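Exopolysaccharide biosynthesis protein (Pantoea stewartii subsp. stewartii DC283, PDB 6TGF) modifies the glycan biofilm of this bacterium, probably by hydrolysing its exopolysaccharide, and folds as a trimeric, bacteriophage tailspike-like parallel beta-helix. Local coordinates at residues I87-L98 with F115-N125; I561-F569 with E609-V617. All coordinates share one frame; numbering follows the deposited sequence.

Interaction 1: residues I87-L98 with F115-N125; sequences IPVFLRDANGNL and FVKDNAALIAN. With EDO (1,2-ethanediol), chain X.
Arg92 N gives its proton to Ala121 O (2.8 Å, N-H...O angle 168°), and Ala121 N returns a bond to Arg92 O. Two residues along, Ile123 N meets Phe90 O at 2.8 Å and Phe90 N meets Ile123 O. These two hydrogen-bonded pairs flank the non-hydrogen-bonded pair Leu91-Leu122 and fix strands 89-92 and 121-124 as antiparallel neighbours inside a five-stranded sheet of the head-binding region, with strands 98-101 and 48-51 on their outer edges.

On the face of Phe90, Arg92 and Ile123, the arginine chain bends at chi3 (82°), which folds the guanidinium back so that one of its faces lies over the methyl of Ala121, with NH2 3.6 Å from CB. Ile123 CD1 reaches in beside it, 3.6 Å from Arg92 CB, and meets Leu98 CD2 at 3.9 Å, the two side chains crossing at about a right angle. On the other face, Leu91 carries CG anti to its backbone N (chi1 175°) and lodges CD1 between Ala120 CB and Leu122 CD2, against the edge of the Phe115 ring, 4.0 Å from CE1. Helix 109-117 thereby packs on the sheet, and a Schellman motif at Asn119 ends it and turns the chain into strand 121-124. A water bonded to Asp93 O (2.6 Å) also bonds to Asn119 O and weakly to Arg92 NE.

One face of the pairing is thus apolar; on the other, the charged end of Arg92 probably adds packing more than a firm polar link.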
loop_
_atom_site.group_PDB
_atom_site.type_symbol
_atom_site.label_atom_id
_atom_site.label_comp_id
_atom_site.label_asym_id
_atom_site.label_seq_id
_atom_site.Cartn_x
_atom_site.Cartn_y
_atom_site.Cartn_z
ATOM N N ILE B 87 25.135 -28.731 -61.417
ATOM C CA ILE B 87 25.571 -29.938 -60.647
ATOM C C ILE B 87 24.507 -31.022 -60.806
ATOM O O ILE B 87 23.359 -30.718 -61.126
ATOM C CB ILE B 87 25.848 -29.597 -59.166
ATOM C CG1 ILE B 87 24.595 -29.133 -58.418
ATOM C CG2 ILE B 87 26.976 -28.583 -59.059
ATOM C CD1 ILE B 87 24.707 -29.234 -56.912
ATOM N N PRO B 88 24.847 -32.317 -60.602
ATOM C CA PRO B 88 23.872 -33.396 -60.762
ATOM C C PRO B 88 22.711 -33.289 -59.761
ATOM O O PRO B 88 22.962 -33.096 -58.582
ATOM C CB PRO B 88 24.681 -34.685 -60.542
ATOM C CG PRO B 88 25.926 -34.245 -59.799
ATOM C CD PRO B 88 26.181 -32.817 -60.232
ATOM N N VAL B 89 21.479 -33.388 -60.272
ATOM C CA VAL B 89 20.209 -33.433 -59.485
ATOM C C VAL B 89 19.509 -34.755 -59.810
ATOM O O VAL B 89 19.410 -35.087 -61.006
ATOM C CB VAL B 89 19.299 -32.230 -59.803
ATOM C CG1 VAL B 89 18.082 -32.179 -58.892
ATOM C CG2 VAL B 89 20.055 -30.916 -59.743
ATOM N N PHE B 90 19.046 -35.471 -58.782
ATOM C CA PHE B 90 18.369 -36.789 -58.901
ATOM C C PHE B 90 16.916 -36.658 -58.430
ATOM O O PHE B 90 16.690 -36.178 -57.302
ATOM C CB PHE B 90 19.138 -37.849 -58.110
ATOM C CG PHE B 90 20.624 -37.836 -58.359
ATOM C CD1 PHE B 90 21.161 -38.422 -59.493
ATOM C CD2 PHE B 90 21.486 -37.216 -57.469
ATOM C CE1 PHE B 90 22.528 -38.398 -59.726
ATOM C CE2 PHE B 90 22.851 -37.194 -57.703
ATOM C CZ PHE B 90 23.370 -37.785 -58.829
ATOM N N LEU B 91 15.970 -37.057 -59.285
ATOM C CA LEU B 91 14.523 -37.138 -58.956
ATOM C C LEU B 91 14.245 -38.506 -58.328
ATOM O O LEU B 91 14.454 -39.522 -59.016
ATOM C CB LEU B 91 13.686 -36.935 -60.225
ATOM C CG LEU B 91 12.177 -37.117 -60.056
ATOM C CD1 LEU B 91 11.593 -36.066 -59.126
ATOM C CD2 LEU B 91 11.470 -37.083 -61.400
ATOM N N ARG B 92 13.805 -38.516 -57.066
ATOM C CA ARG B 92 13.316 -39.725 -56.351
ATOM C C ARG B 92 11.807 -39.856 -56.590
ATOM O O ARG B 92 11.104 -38.842 -56.425
ATOM C CB ARG B 92 13.632 -39.625 -54.856
ATOM C CG ARG B 92 13.097 -40.780 -54.025
ATOM C CD ARG B 92 13.403 -40.584 -52.554
ATOM N NE ARG B 92 12.447 -39.694 -51.907
ATOM C CZ ARG B 92 12.627 -39.120 -50.721
ATOM N NH1 ARG B 92 13.742 -39.327 -50.040
ATOM N NH2 ARG B 92 11.691 -38.331 -50.221
ATOM N N ASP B 93 11.337 -41.052 -56.959
ATOM C CA ASP B 93 9.907 -41.325 -57.278
ATOM C C ASP B 93 9.228 -41.975 -56.064
ATOM O O ASP B 93 9.910 -42.182 -55.038
ATOM C CB ASP B 93 9.768 -42.157 -58.558
ATOM C CG ASP B 93 10.261 -43.594 -58.470
ATOM O OD1 ASP B 93 10.522 -44.071 -57.345
ATOM O OD2 ASP B 93 10.373 -44.230 -59.538
ATOM N N ALA B 94 7.930 -42.273 -56.190
ATOM C CA ALA B 94 7.059 -42.851 -55.136
ATOM C C ALA B 94 7.672 -44.139 -54.575
ATOM O O ALA B 94 7.736 -44.273 -53.336
ATOM C CB ALA B 94 5.682 -43.111 -55.695
ATOM N N ASN B 95 8.116 -45.040 -55.456
ATOM C CA ASN B 95 8.601 -46.399 -55.094
ATOM C C ASN B 95 10.041 -46.316 -54.570
ATOM O O ASN B 95 10.565 -47.362 -54.143
ATOM C CB ASN B 95 8.471 -47.367 -56.273
ATOM C CG ASN B 95 7.072 -47.395 -56.852
ATOM O OD1 ASN B 95 6.850 -46.945 -57.976
ATOM N ND2 ASN B 95 6.116 -47.899 -56.086
ATOM N N GLY B 96 10.657 -45.128 -54.607
ATOM C CA GLY B 96 11.961 -44.844 -53.977
ATOM C C GLY B 96 13.115 -44.882 -54.967
ATOM O O GLY B 96 14.263 -44.688 -54.525
ATOM N N ASN B 97 12.835 -45.112 -56.254
ATOM C CA ASN B 97 13.864 -45.218 -57.324
ATOM C C ASN B 97 14.427 -43.827 -57.630
ATOM O O ASN B 97 13.701 -42.835 -57.430
ATOM C CB ASN B 97 13.310 -45.859 -58.598
ATOM C CG ASN B 97 12.696 -47.222 -58.360
ATOM O OD1 ASN B 97 12.739 -47.744 -57.248
ATOM N ND2 ASN B 97 12.123 -47.805 -59.401
ATOM N N LEU B 98 15.672 -43.773 -58.111
ATOM C CA LEU B 98 16.409 -42.522 -58.427
ATOM C C LEU B 98 16.767 -42.501 -59.914
ATOM O O LEU B 98 17.263 -43.522 -60.419
ATOM C CB LEU B 98 17.672 -42.462 -57.568
ATOM C CG LEU B 98 17.435 -42.473 -56.061
ATOM C CD1 LEU B 98 18.553 -43.212 -55.347
ATOM C CD2 LEU B 98 17.287 -41.060 -55.524
ATOM N N PHE B 115 4.880 -34.289 -59.126
ATOM C CA PHE B 115 5.913 -34.248 -58.055
ATOM C C PHE B 115 5.262 -34.564 -56.702
ATOM O O PHE B 115 5.772 -35.439 -55.975
ATOM C CB PHE B 115 6.606 -32.882 -58.041
ATOM C CG PHE B 115 7.816 -32.785 -57.145
ATOM C CD1 PHE B 115 9.018 -33.375 -57.508
ATOM C CD2 PHE B 115 7.760 -32.089 -55.948
ATOM C CE1 PHE B 115 10.132 -33.282 -56.687
ATOM C CE2 PHE B 115 8.876 -31.994 -55.131
ATOM C CZ PHE B 115 10.058 -32.592 -55.500
ATOM N N VAL B 116 4.161 -33.875 -56.392
ATOM C CA VAL B 116 3.370 -34.044 -55.136
ATOM C C VAL B 116 2.701 -35.426 -55.147
ATOM O O VAL B 116 2.804 -36.131 -54.125
ATOM C CB VAL B 116 2.339 -32.910 -54.978
ATOM C CG1 VAL B 116 1.318 -33.206 -53.890
ATOM C CG2 VAL B 116 3.018 -31.574 -54.717
ATOM N N LYS B 117 2.055 -35.788 -56.262
ATOM C CA LYS B 117 1.305 -37.064 -56.443
ATOM C C LYS B 117 2.232 -38.259 -56.185
ATOM O O LYS B 117 1.777 -39.232 -55.548
ATOM C CB LYS B 117 0.714 -37.159 -57.855
ATOM C CG LYS B 117 -0.718 -37.667 -57.914
ATOM C CD LYS B 117 -1.264 -37.840 -59.315
ATOM C CE LYS B 117 -1.362 -36.541 -60.087
ATOM N NZ LYS B 117 -2.282 -36.669 -61.242
ATOM N N ASP B 118 3.480 -38.177 -56.663
ATOM C CA ASP B 118 4.501 -39.255 -56.574
ATOM C C ASP B 118 5.256 -39.181 -55.240
ATOM O O ASP B 118 6.168 -40.005 -55.049
ATOM C CB ASP B 118 5.494 -39.171 -57.739
ATOM C CG ASP B 118 4.883 -39.485 -59.094
ATOM O OD1 ASP B 118 3.782 -40.058 -59.119
ATOM O OD2 ASP B 118 5.520 -39.159 -60.113
ATOM N N ASN B 119 4.904 -38.241 -54.354
ATOM C CA ASN B 119 5.651 -37.972 -53.096
ATOM C C ASN B 119 7.148 -37.935 -53.433
ATOM O O ASN B 119 7.942 -38.582 -52.721
ATOM C CB ASN B 119 5.314 -39.006 -52.017
ATOM C CG ASN B 119 5.929 -38.684 -50.671
ATOM O OD1 ASN B 119 5.851 -37.549 -50.202
ATOM N ND2 ASN B 119 6.545 -39.673 -50.045
ATOM N N ALA B 120 7.503 -37.217 -54.503
ATOM C CA ALA B 120 8.853 -37.191 -55.110
ATOM C C ALA B 120 9.756 -36.225 -54.336
ATOM O O ALA B 120 9.231 -35.436 -53.535
ATOM C CB ALA B 120 8.753 -36.801 -56.563
ATOM N N ALA B 121 11.067 -36.299 -54.574
ATOM C CA ALA B 121 12.088 -35.390 -54.005
ATOM C C ALA B 121 13.195 -35.147 -55.037
ATOM O O ALA B 121 13.478 -36.065 -55.832
ATOM C CB ALA B 121 12.650 -35.970 -52.730
ATOM N N LEU B 122 13.780 -33.947 -55.019
ATOM C CA LEU B 122 15.008 -33.597 -55.779
ATOM C C LEU B 122 16.202 -33.682 -54.823
ATOM O O LEU B 122 16.286 -32.830 -53.917
ATOM C CB LEU B 122 14.865 -32.190 -56.371
ATOM C CG LEU B 122 13.776 -32.020 -57.431
ATOM C CD1 LEU B 122 13.705 -30.576 -57.904
ATOM C CD2 LEU B 122 14.005 -32.950 -58.614
ATOM N N ILE B 123 17.061 -34.692 -55.000
ATOM C CA ILE B 123 18.314 -34.880 -54.209
ATOM C C ILE B 123 19.470 -34.204 -54.956
ATOM O O ILE B 123 19.581 -34.399 -56.185
ATOM C CB ILE B 123 18.593 -36.374 -53.931
ATOM C CG1 ILE B 123 17.550 -36.980 -52.987
ATOM C CG2 ILE B 123 20.003 -36.581 -53.397
ATOM C CD1 ILE B 123 16.473 -37.767 -53.683
ATOM N N ALA B 124 20.291 -33.442 -54.228
ATOM C CA ALA B 124 21.517 -32.772 -54.723
ATOM C C ALA B 124 22.376 -32.342 -53.529
ATOM O O ALA B 124 21.970 -32.607 -52.379
ATOM C CB ALA B 124 21.147 -31.594 -55.592
ATOM N N ASN B 125 23.523 -31.713 -53.799
ATOM C CA ASN B 125 24.442 -31.159 -52.768
ATOM C C ASN B 125 23.689 -30.095 -51.975
ATOM O O ASN B 125 23.141 -29.170 -52.571
ATOM C CB ASN B 125 25.714 -30.590 -53.406
ATOM C CG ASN B 125 26.824 -30.321 -52.413
ATOM O OD1 ASN B 125 26.572 -29.975 -51.261
ATOM N ND2 ASN B 125 28.062 -30.461 -52.858
HETATM C C1 EDO X . 7.724 -36.224 -60.658
HETATM O O1 EDO X . 7.746 -37.617 -60.413
HETATM C C2 EDO X . 7.876 -35.885 -62.096
HETATM O O2 EDO X . 8.229 -34.535 -62.337
HETATM O O HOH W 1 9.948 -41.170 -52.602
#

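Interaction 2: residues I561-F569 with E609-V617; sequences IEVFGQSQF and EGSSPVLDV. With EDO (1,2-ethanediol), chain C.
Val563 and Pro613 lie alongside each other, pointing in opposite directions, where two antiparallel sheets of the C-terminal beta-sandwich are joined. Strands 558-564 and 602-610 belong to one sheet and strand 614-620 to the other; residues 611-613 carry the chain across between them, passing the bend that follows strand 558-564. With CG1 anti to its backbone N (chi1 -179°), Val563 presses that methyl on the proline ring, 3.6 Å from CG. Val563 CG1 also meets Val614 CG2 at 3.9 Å, and these two valines cross at about a right angle. Pro613 CG also sits 3.4 Å from Gly565 O, so the ring fills the inside of the bend at Gly565, whose positive phi and extended psi suit a residue without a side chain.

Beyond the proline the contact turns polar. Ser567 N donates to Ser611 O at 2.9 Å from above the carbonyl plane, while Ser611 swings OG anti to its own backbone N, back toward the 561-569 segment. The Ser567 hydroxyl serves elsewhere, bonding to Gly635 O. Gln566 starts out away from the 609-617 segment, although CB still touches Ser611 O; with chi1 at 69°, its extended chain takes NE2 to Ser567 O and Gln568 O, while OE1 accepts from Gly588 N. Nearby, Glu609 pairs with a strand of a second subunit, which continues the sheet across the interface.

The carbonyl Ser567 O is gripped from opposite faces of its plane, by Ser611 OG at 2.6 Å and by Gln566 NE2 at 3.0 Å.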
loop_
_atom_site.group_PDB
_atom_site.type_symbol
_atom_site.label_atom_id
_atom_site.label_comp_id
_atom_site.label_asym_id
_atom_site.label_seq_id
_atom_site.Cartn_x
_atom_site.Cartn_y
_atom_site.Cartn_z
ATOM N N ILE B 561 -12.492 8.165 40.837
ATOM C CA ILE B 561 -12.333 9.434 40.066
ATOM C C ILE B 561 -11.381 10.348 40.843
ATOM O O ILE B 561 -11.794 10.872 41.900
ATOM C CB ILE B 561 -13.693 10.112 39.814
ATOM C CG1 ILE B 561 -14.612 9.242 38.951
ATOM C CG2 ILE B 561 -13.504 11.498 39.210
ATOM C CD1 ILE B 561 -16.071 9.624 39.037
ATOM N N GLU B 562 -10.156 10.516 40.337
ATOM C CA GLU B 562 -9.150 11.470 40.873
ATOM C C GLU B 562 -9.379 12.837 40.223
ATOM O O GLU B 562 -9.181 12.945 38.998
ATOM C CB GLU B 562 -7.732 10.965 40.598
ATOM C CG GLU B 562 -6.646 11.928 41.040
ATOM C CD GLU B 562 -5.237 11.505 40.665
ATOM O OE1 GLU B 562 -4.301 12.279 40.931
ATOM O OE2 GLU B 562 -5.080 10.405 40.100
ATOM N N VAL B 563 -9.797 13.830 41.014
ATOM C CA VAL B 563 -9.835 15.267 40.608
ATOM C C VAL B 563 -8.467 15.868 40.940
ATOM O O VAL B 563 -8.292 16.360 42.072
ATOM C CB VAL B 563 -10.984 16.035 41.291
ATOM C CG1 VAL B 563 -11.032 17.493 40.853
ATOM C CG2 VAL B 563 -12.329 15.367 41.049
ATOM N N PHE B 564 -7.528 15.793 39.992
ATOM C CA PHE B 564 -6.141 16.304 40.130
ATOM C C PHE B 564 -6.134 17.818 39.900
ATOM O O PHE B 564 -6.848 18.285 38.996
ATOM C CB PHE B 564 -5.198 15.593 39.159
ATOM C CG PHE B 564 -3.776 16.089 39.211
ATOM C CD1 PHE B 564 -2.971 15.798 40.302
ATOM C CD2 PHE B 564 -3.250 16.861 38.187
ATOM C CE1 PHE B 564 -1.665 16.262 40.361
ATOM C CE2 PHE B 564 -1.943 17.322 38.248
ATOM C CZ PHE B 564 -1.154 17.022 39.336
ATOM N N GLY B 565 -5.330 18.541 40.686
ATOM C CA GLY B 565 -5.287 20.016 40.726
ATOM C C GLY B 565 -5.714 20.527 42.090
ATOM O O GLY B 565 -6.076 19.689 42.938
ATOM N N GLN B 566 -5.693 21.847 42.298
ATOM C CA GLN B 566 -5.927 22.464 43.631
ATOM C C GLN B 566 -6.813 23.710 43.516
ATOM O O GLN B 566 -6.973 24.234 42.394
ATOM C CB GLN B 566 -4.592 22.825 44.283
ATOM C CG GLN B 566 -3.855 23.963 43.592
ATOM C CD GLN B 566 -2.817 24.579 44.496
ATOM O OE1 GLN B 566 -1.715 24.058 44.648
ATOM N NE2 GLN B 566 -3.165 25.703 45.100
ATOM N N SER B 567 -7.350 24.155 44.656
ATOM C CA SER B 567 -8.050 25.453 44.847
ATOM C C SER B 567 -7.020 26.530 45.212
ATOM O O SER B 567 -6.009 26.185 45.859
ATOM C CB SER B 567 -9.129 25.336 45.895
ATOM O OG SER B 567 -9.643 26.611 46.249
ATOM N N GLN B 568 -7.282 27.780 44.815
ATOM C CA GLN B 568 -6.376 28.953 44.970
ATOM C C GLN B 568 -5.197 28.825 43.997
ATOM O O GLN B 568 -4.834 27.686 43.641
ATOM C CB GLN B 568 -5.849 29.081 46.403
ATOM C CG GLN B 568 -6.919 29.000 47.485
ATOM C CD GLN B 568 -7.931 30.118 47.405
ATOM O OE1 GLN B 568 -7.667 31.191 46.867
ATOM N NE2 GLN B 568 -9.110 29.872 47.953
ATOM N N PHE B 569 -4.636 29.962 43.580
ATOM C CA PHE B 569 -3.363 30.061 42.815
ATOM C C PHE B 569 -2.657 31.382 43.151
ATOM O O PHE B 569 -1.890 31.885 42.308
ATOM C CB PHE B 569 -3.635 29.925 41.314
ATOM C CG PHE B 569 -4.705 30.849 40.791
ATOM C CD1 PHE B 569 -6.038 30.474 40.816
ATOM C CD2 PHE B 569 -4.383 32.096 40.281
ATOM C CE1 PHE B 569 -7.024 31.323 40.338
ATOM C CE2 PHE B 569 -5.371 32.945 39.804
ATOM C CZ PHE B 569 -6.689 32.557 39.833
ATOM N N GLU B 609 -6.555 15.911 49.317
ATOM C CA GLU B 609 -5.138 16.223 49.642
ATOM C C GLU B 609 -4.901 17.725 49.457
ATOM O O GLU B 609 -5.609 18.337 48.630
ATOM C CB GLU B 609 -4.180 15.428 48.754
ATOM C CG GLU B 609 -3.999 13.983 49.178
ATOM C CD GLU B 609 -2.969 13.216 48.364
ATOM O OE1 GLU B 609 -2.161 13.862 47.672
ATOM O OE2 GLU B 609 -2.982 11.971 48.421
ATOM N N GLY B 610 -3.940 18.282 50.201
ATOM C CA GLY B 610 -3.502 19.690 50.107
ATOM C C GLY B 610 -4.675 20.651 50.027
ATOM O O GLY B 610 -5.617 20.502 50.828
ATOM N N SER B 611 -4.620 21.605 49.095
ATOM C CA SER B 611 -5.681 22.615 48.842
ATOM C C SER B 611 -6.729 22.019 47.893
ATOM O O SER B 611 -6.638 22.262 46.676
ATOM C CB SER B 611 -5.084 23.894 48.306
ATOM O OG SER B 611 -6.083 24.885 48.118
ATOM N N SER B 612 -7.684 21.263 48.444
ATOM C CA SER B 612 -8.685 20.448 47.702
ATOM C C SER B 612 -9.371 21.287 46.625
ATOM O O SER B 612 -9.763 22.421 46.882
ATOM C CB SER B 612 -9.700 19.854 48.642
ATOM O OG SER B 612 -10.621 19.034 47.937
ATOM N N PRO B 613 -9.533 20.756 45.390
ATOM C CA PRO B 613 -10.338 21.422 44.365
ATOM C C PRO B 613 -11.849 21.194 44.538
ATOM O O PRO B 613 -12.607 21.866 43.863
ATOM C CB PRO B 613 -9.830 20.777 43.066
ATOM C CG PRO B 613 -9.438 19.373 43.479
ATOM C CD PRO B 613 -8.935 19.502 44.903
ATOM N N VAL B 614 -12.243 20.273 45.428
ATOM C CA VAL B 614 -13.657 19.845 45.654
ATOM C C VAL B 614 -14.040 20.126 47.114
ATOM O O VAL B 614 -13.222 19.835 48.007
ATOM C CB VAL B 614 -13.843 18.356 45.295
ATOM C CG1 VAL B 614 -15.233 17.843 45.640
ATOM C CG2 VAL B 614 -13.527 18.094 43.830
ATOM N N LEU B 615 -15.247 20.664 47.331
ATOM C CA LEU B 615 -15.830 20.961 48.671
ATOM C C LEU B 615 -16.867 19.895 49.044
ATOM O O LEU B 615 -16.878 19.476 50.217
ATOM C CB LEU B 615 -16.479 22.349 48.646
ATOM C CG LEU B 615 -15.547 23.526 48.360
ATOM C CD1 LEU B 615 -16.314 24.837 48.435
ATOM C CD2 LEU B 615 -14.365 23.552 49.318
ATOM N N ASP B 616 -17.714 19.497 48.088
ATOM C CA ASP B 616 -18.838 18.542 48.288
ATOM C C ASP B 616 -18.895 17.564 47.109
ATOM O O ASP B 616 -18.420 17.923 46.012
ATOM C CB ASP B 616 -20.173 19.277 48.434
ATOM C CG ASP B 616 -20.480 19.733 49.849
ATOM O OD1 ASP B 616 -20.681 18.858 50.716
ATOM O OD2 ASP B 616 -20.516 20.960 50.073
ATOM N N VAL B 617 -19.461 16.376 47.343
ATOM C CA VAL B 617 -19.742 15.339 46.307
ATOM C C VAL B 617 -21.144 14.775 46.561
ATOM O O VAL B 617 -21.412 14.354 47.705
ATOM C CB VAL B 617 -18.681 14.221 46.320
ATOM C CG1 VAL B 617 -19.017 13.100 45.347
ATOM C CG2 VAL B 617 -17.287 14.758 46.045
HETATM C C1 EDO C . -7.124 35.088 43.627
HETATM O O1 EDO C . -8.131 35.099 42.634
HETATM C C2 EDO C . -7.266 33.969 44.596
HETATM O O2 EDO C . -6.304 32.935 44.454
#

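In the fold
Interactions 1 and 2 sit at opposite ends of an elongated chain, on opposite sides of its centre, with about 119 Å between their centres and about 103 Å between nearest atoms. The parallel beta-helix runs between them. Interaction 1 pairs two neighbouring strands of one sheet in the N-terminal head-binding region, and no other subunit touches its segments. Interaction 2 joins two sheets of the C-terminal sandwich beside the trimer interface, where a second subunit lies within reach. Each has an ethanediol nearby, and a tetraethylene glycol lies about 4 Å from the side chain of Phe115 in interaction 1; all three are probably crystallisation additives.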